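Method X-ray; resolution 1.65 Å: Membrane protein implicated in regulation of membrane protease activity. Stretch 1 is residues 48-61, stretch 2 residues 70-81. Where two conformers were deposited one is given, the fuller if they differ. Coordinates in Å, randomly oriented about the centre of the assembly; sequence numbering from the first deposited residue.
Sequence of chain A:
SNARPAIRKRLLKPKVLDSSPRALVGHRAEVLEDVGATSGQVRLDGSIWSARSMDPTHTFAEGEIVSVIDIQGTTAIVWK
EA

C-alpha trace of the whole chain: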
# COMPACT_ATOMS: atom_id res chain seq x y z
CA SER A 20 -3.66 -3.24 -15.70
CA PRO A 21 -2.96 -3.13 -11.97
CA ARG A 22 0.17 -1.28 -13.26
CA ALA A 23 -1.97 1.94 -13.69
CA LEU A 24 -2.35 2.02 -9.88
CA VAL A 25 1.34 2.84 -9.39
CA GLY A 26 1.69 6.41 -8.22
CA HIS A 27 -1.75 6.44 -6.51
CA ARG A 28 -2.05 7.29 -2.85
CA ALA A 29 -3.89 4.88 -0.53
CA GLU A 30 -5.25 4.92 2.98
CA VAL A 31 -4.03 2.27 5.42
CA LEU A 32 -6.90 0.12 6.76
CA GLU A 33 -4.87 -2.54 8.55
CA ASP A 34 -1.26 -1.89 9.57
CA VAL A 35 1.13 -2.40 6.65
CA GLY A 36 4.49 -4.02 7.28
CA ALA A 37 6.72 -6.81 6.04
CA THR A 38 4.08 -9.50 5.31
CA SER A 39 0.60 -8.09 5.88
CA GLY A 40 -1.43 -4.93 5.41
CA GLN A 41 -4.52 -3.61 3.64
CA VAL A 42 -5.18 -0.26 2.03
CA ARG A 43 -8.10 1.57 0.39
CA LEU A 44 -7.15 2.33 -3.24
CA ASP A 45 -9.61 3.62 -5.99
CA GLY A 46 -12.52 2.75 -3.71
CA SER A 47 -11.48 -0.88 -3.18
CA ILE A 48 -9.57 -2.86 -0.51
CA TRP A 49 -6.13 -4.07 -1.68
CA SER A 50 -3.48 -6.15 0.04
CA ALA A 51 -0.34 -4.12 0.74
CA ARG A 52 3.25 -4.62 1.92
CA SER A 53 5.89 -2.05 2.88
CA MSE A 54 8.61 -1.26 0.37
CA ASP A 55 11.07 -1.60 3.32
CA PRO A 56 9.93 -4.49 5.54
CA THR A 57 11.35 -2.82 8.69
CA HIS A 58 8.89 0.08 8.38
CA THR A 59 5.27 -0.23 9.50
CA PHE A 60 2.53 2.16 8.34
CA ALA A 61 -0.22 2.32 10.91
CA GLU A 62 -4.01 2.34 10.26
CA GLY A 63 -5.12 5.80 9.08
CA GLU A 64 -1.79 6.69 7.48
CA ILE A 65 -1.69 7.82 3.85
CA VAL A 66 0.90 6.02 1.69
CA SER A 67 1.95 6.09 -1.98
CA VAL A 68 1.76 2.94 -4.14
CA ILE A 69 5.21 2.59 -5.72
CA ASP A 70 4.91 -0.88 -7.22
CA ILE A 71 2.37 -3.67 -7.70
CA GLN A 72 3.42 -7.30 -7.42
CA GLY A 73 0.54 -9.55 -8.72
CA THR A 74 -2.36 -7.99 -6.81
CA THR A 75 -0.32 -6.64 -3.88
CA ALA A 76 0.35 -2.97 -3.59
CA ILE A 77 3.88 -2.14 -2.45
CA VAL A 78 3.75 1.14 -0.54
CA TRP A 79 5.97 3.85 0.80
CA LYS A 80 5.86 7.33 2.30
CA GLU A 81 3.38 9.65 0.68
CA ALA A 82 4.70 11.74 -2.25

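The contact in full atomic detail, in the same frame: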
# COMPACT_ATOMS: atom_id res chain seq x y z
N ILE A 48 -10.57 -2.40 -1.48
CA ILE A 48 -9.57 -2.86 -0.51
C ILE A 48 -8.53 -3.73 -1.23
O ILE A 48 -8.92 -4.69 -1.87
CB ILE A 48 -10.28 -3.68 0.58
CG1 ILE A 48 -11.24 -2.73 1.33
CG2 ILE A 48 -9.22 -4.29 1.50
CD1 ILE A 48 -11.96 -3.40 2.50
N TRP A 49 -7.26 -3.36 -1.10
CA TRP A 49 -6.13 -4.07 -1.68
C TRP A 49 -5.19 -4.54 -0.58
O TRP A 49 -4.90 -3.83 0.37
CB TRP A 49 -5.31 -3.11 -2.58
CG TRP A 49 -5.97 -2.86 -3.82
CD1 TRP A 49 -7.09 -2.08 -4.04
CD2 TRP A 49 -5.58 -3.37 -5.09
NE1 TRP A 49 -7.41 -2.09 -5.39
CE2 TRP A 49 -6.52 -2.89 -6.05
CE3 TRP A 49 -4.54 -4.20 -5.51
CZ2 TRP A 49 -6.44 -3.24 -7.41
CZ3 TRP A 49 -4.45 -4.52 -6.86
CH2 TRP A 49 -5.39 -4.04 -7.79
N SER A 50 -4.63 -5.73 -0.77
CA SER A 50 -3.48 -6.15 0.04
C SER A 50 -2.32 -5.21 -0.19
O SER A 50 -2.09 -4.73 -1.32
CB SER A 50 -3.04 -7.54 -0.37
OG SER A 50 -4.07 -8.52 -0.03
N ALA A 51 -1.50 -5.02 0.85
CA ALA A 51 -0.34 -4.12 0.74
C ALA A 51 0.82 -4.61 1.61
O ALA A 51 0.59 -5.30 2.62
CB ALA A 51 -0.71 -2.67 1.14
N ARG A 52 2.03 -4.31 1.17
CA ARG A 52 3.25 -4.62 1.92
C ARG A 52 4.11 -3.36 1.88
O ARG A 52 4.01 -2.55 0.96
CB ARG A 52 4.04 -5.75 1.23
CG ARG A 52 3.41 -7.15 1.35
CD ARG A 52 2.70 -7.45 2.67
NE ARG A 52 1.97 -8.73 2.61
CZ ARG A 52 0.64 -8.88 2.60
NH1 ARG A 52 -0.20 -7.86 2.66
NH2 ARG A 52 0.14 -10.11 2.54
N SER A 53 4.98 -3.20 2.88
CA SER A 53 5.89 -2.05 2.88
C SER A 53 7.00 -2.28 1.88
O SER A 53 7.42 -3.42 1.64
CB SER A 53 6.45 -1.86 4.28
OG SER A 53 5.40 -1.44 5.10
N MSE A 54 7.44 -1.19 1.24
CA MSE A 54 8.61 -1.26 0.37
C MSE A 54 9.88 -1.69 1.16
O MSE A 54 10.71 -2.44 0.65
CB MSE A 54 8.84 0.13 -0.26
CG MSE A 54 10.04 0.12 -1.19
SE MSE A 54 10.48 1.95 -1.63
CE MSE A 54 11.43 2.28 0.02
N ASP A 55 9.98 -1.21 2.40
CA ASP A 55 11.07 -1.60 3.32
C ASP A 55 10.40 -2.37 4.46
O ASP A 55 9.62 -1.79 5.23
CB ASP A 55 11.78 -0.36 3.83
CG ASP A 55 12.97 -0.71 4.76
OD1 ASP A 55 12.93 -1.74 5.47
OD2 ASP A 55 13.94 0.08 4.78
N PRO A 56 10.67 -3.68 4.56
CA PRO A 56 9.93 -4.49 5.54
C PRO A 56 10.22 -4.13 7.01
O PRO A 56 9.57 -4.69 7.90
CB PRO A 56 10.43 -5.92 5.27
CG PRO A 56 11.84 -5.71 4.73
CD PRO A 56 11.63 -4.51 3.79
N THR A 57 11.18 -3.25 7.29
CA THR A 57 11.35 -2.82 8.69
C THR A 57 10.39 -1.68 9.07
O THR A 57 10.34 -1.26 10.25
CB THR A 57 12.78 -2.42 9.01
OG1 THR A 57 13.13 -1.25 8.26
CG2 THR A 57 13.74 -3.53 8.58
N HIS A 58 9.68 -1.11 8.09
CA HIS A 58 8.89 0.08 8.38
C HIS A 58 7.42 -0.26 8.39
O HIS A 58 6.93 -0.78 7.40
CB HIS A 58 9.18 1.17 7.32
CG HIS A 58 8.52 2.48 7.58
ND1 HIS A 58 9.21 3.58 7.99
CD2 HIS A 58 7.22 2.88 7.49
CE1 HIS A 58 8.41 4.61 8.18
NE2 HIS A 58 7.18 4.21 7.89
N THR A 59 6.70 0.05 9.47
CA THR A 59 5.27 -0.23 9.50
C THR A 59 4.52 1.10 9.32
O THR A 59 4.91 2.15 9.88
CB THR A 59 4.90 -0.84 10.88
OG1 THR A 59 5.54 -2.12 11.00
CG2 THR A 59 3.41 -1.06 11.02
N PHE A 60 3.45 1.05 8.53
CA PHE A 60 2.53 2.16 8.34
C PHE A 60 1.27 1.83 9.12
O PHE A 60 0.58 0.82 8.84
CB PHE A 60 2.22 2.35 6.83
CG PHE A 60 3.41 2.78 6.05
CD1 PHE A 60 3.80 4.12 6.05
CD2 PHE A 60 4.13 1.86 5.29
CE1 PHE A 60 4.92 4.54 5.32
CE2 PHE A 60 5.26 2.24 4.56
CZ PHE A 60 5.64 3.58 4.57
N ALA A 61 0.91 2.67 10.08
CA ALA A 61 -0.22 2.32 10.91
C ALA A 61 -1.57 2.68 10.25
O ALA A 61 -1.62 3.55 9.37
CB ALA A 61 -0.09 3.07 12.25
N ASP A 70 4.78 0.34 -6.40
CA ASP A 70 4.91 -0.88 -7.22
C ASP A 70 3.70 -1.76 -6.97
O ASP A 70 2.99 -1.59 -6.01
CB ASP A 70 6.21 -1.61 -6.85
CG ASP A 70 6.59 -2.68 -7.89
OD1 ASP A 70 5.98 -2.76 -9.01
OD2 ASP A 70 7.44 -3.50 -7.49
N ILE A 71 3.44 -2.67 -7.89
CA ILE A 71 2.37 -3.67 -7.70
C ILE A 71 3.04 -4.99 -8.03
O ILE A 71 3.68 -5.12 -9.11
CB ILE A 71 1.21 -3.45 -8.65
CG1 ILE A 71 0.42 -2.16 -8.38
CG2 ILE A 71 0.23 -4.68 -8.59
CD1 ILE A 71 -0.68 -2.20 -7.32
N GLN A 72 2.90 -5.97 -7.15
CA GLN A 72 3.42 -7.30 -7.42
C GLN A 72 2.24 -8.28 -7.41
O GLN A 72 1.72 -8.60 -6.35
CB GLN A 72 4.45 -7.69 -6.36
CG GLN A 72 5.65 -6.72 -6.24
CD GLN A 72 6.60 -7.07 -5.09
OE1 GLN A 72 6.33 -7.96 -4.28
NE2 GLN A 72 7.74 -6.35 -5.03
N GLY A 73 1.82 -8.75 -8.59
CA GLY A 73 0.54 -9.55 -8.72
C GLY A 73 -0.62 -8.62 -8.39
O GLY A 73 -0.93 -7.70 -9.16
N THR A 74 -1.27 -8.82 -7.24
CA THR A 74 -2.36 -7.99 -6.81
C THR A 74 -2.04 -7.36 -5.44
O THR A 74 -2.96 -7.03 -4.66
CB THR A 74 -3.68 -8.72 -6.73
OG1 THR A 74 -3.52 -10.00 -6.08
CG2 THR A 74 -4.24 -8.96 -8.15
N THR A 75 -0.75 -7.23 -5.16
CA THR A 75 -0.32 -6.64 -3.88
C THR A 75 0.30 -5.29 -4.14
O THR A 75 1.24 -5.19 -4.95
CB THR A 75 0.78 -7.53 -3.22
OG1 THR A 75 0.21 -8.83 -3.02
CG2 THR A 75 1.20 -6.98 -1.88
N ALA A 76 -0.22 -4.28 -3.48
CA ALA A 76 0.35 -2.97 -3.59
C ALA A 76 1.60 -2.89 -2.69
O ALA A 76 1.56 -3.26 -1.50
CB ALA A 76 -0.70 -1.94 -3.13
N ILE A 77 2.69 -2.38 -3.25
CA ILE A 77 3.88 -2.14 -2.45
C ILE A 77 3.92 -0.62 -2.21
O ILE A 77 3.91 0.20 -3.17
CB ILE A 77 5.19 -2.56 -3.19
CG1 ILE A 77 5.11 -3.98 -3.77
CG2 ILE A 77 6.43 -2.49 -2.28
CD1 ILE A 77 4.65 -4.99 -2.73
N VAL A 78 3.96 -0.28 -0.95
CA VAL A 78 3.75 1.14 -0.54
C VAL A 78 4.90 1.77 0.18
O VAL A 78 5.72 1.08 0.86
CB VAL A 78 2.46 1.28 0.29
CG1 VAL A 78 1.23 0.69 -0.51
CG2 VAL A 78 2.57 0.61 1.65
N TRP A 79 4.96 3.09 0.07
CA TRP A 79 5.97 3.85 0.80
C TRP A 79 5.39 5.19 1.24
O TRP A 79 4.17 5.43 1.16
CB TRP A 79 7.24 4.01 -0.03
CG TRP A 79 8.47 4.44 0.77
CD1 TRP A 79 9.30 5.50 0.51
CD2 TRP A 79 8.97 3.80 1.96
NE1 TRP A 79 10.30 5.59 1.50
CE2 TRP A 79 10.12 4.55 2.38
CE3 TRP A 79 8.58 2.68 2.69
CZ2 TRP A 79 10.87 4.20 3.54
CZ3 TRP A 79 9.33 2.35 3.86
CH2 TRP A 79 10.45 3.09 4.23
N LYS A 80 6.25 6.03 1.78
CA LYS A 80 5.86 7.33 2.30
C LYS A 80 5.15 8.11 1.20
O LYS A 80 5.53 8.06 0.02
CB LYS A 80 7.15 8.04 2.74
CG LYS A 80 7.73 7.37 4.03
CD LYS A 80 9.05 8.03 4.38
CE LYS A 80 9.68 7.38 5.65
NZ LYS A 80 10.84 8.25 6.09
N GLU A 81 4.15 8.88 1.62
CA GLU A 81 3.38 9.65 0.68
C GLU A 81 4.28 10.66 -0.04
O GLU A 81 5.10 11.36 0.58
CB GLU A 81 2.24 10.37 1.41
CG GLU A 81 1.28 10.94 0.46
CD GLU A 81 0.26 11.91 1.05
OE1 GLU A 81 0.24 12.17 2.31
OE2 GLU A 81 -0.51 12.46 0.24

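Strand 48-53 runs parallel to the strand that begins at Thr75, and the two are laced edge to edge by four backbone hydrogen bonds: Ala76 N to Ser50 O (2.9 Å), Arg52 N to Ala76 O (2.9 Å), Val78 N to Arg52 O (3.0 Å) and Met54 N to Val78 O (2.9 Å). The last carries the ladder one residue past the end of strand 48-53. The residues of the first stretch that bond this way alternate, as a parallel register demands, and those between them turn their amides elsewhere.

The two faces of the pair differ. Ala51 and Ala76 pair on one face, their CB atoms 4.3 Å apart, and these short methyls suit the closest step of the register, where the CA atoms lie 4.5 Å apart. Val78 CG1 adds a branch 4.2 Å from Ala51 CB, while its CG2 lies 4.2 Å from Phe60 CD2, so one beta-branched residue bridges the alanine patch and the phenylalanine. On the other face Arg52 lies along its neighbours, CG 3.9 Å from Thr75 CG2 and CB 4.1 Å from Ile77 CD1; its aliphatic part packs while NH1 reaches back to Ala51 O (2.7 Å).

The great bump is Trp79, which has the largest area covered by the other stretch. Its cradle is built by the chain beyond strand 48-53. Selenomethionine Met54 lays CE over one face of the indole, 3.5 Å from Trp79 CD2; Phe60 CZ comes within 3.6 Å of Trp79 CE3; and the indole's edge meets the face of the His58 ring. The type I turn from Asp55 to His58 shapes this cradle, braced by Ser53 OG donating to His58 O (2.8 Å).

At the far end Trp49 packs against the Gln72-Thr75 turn, CE3 3.4 Å from Thr74 O.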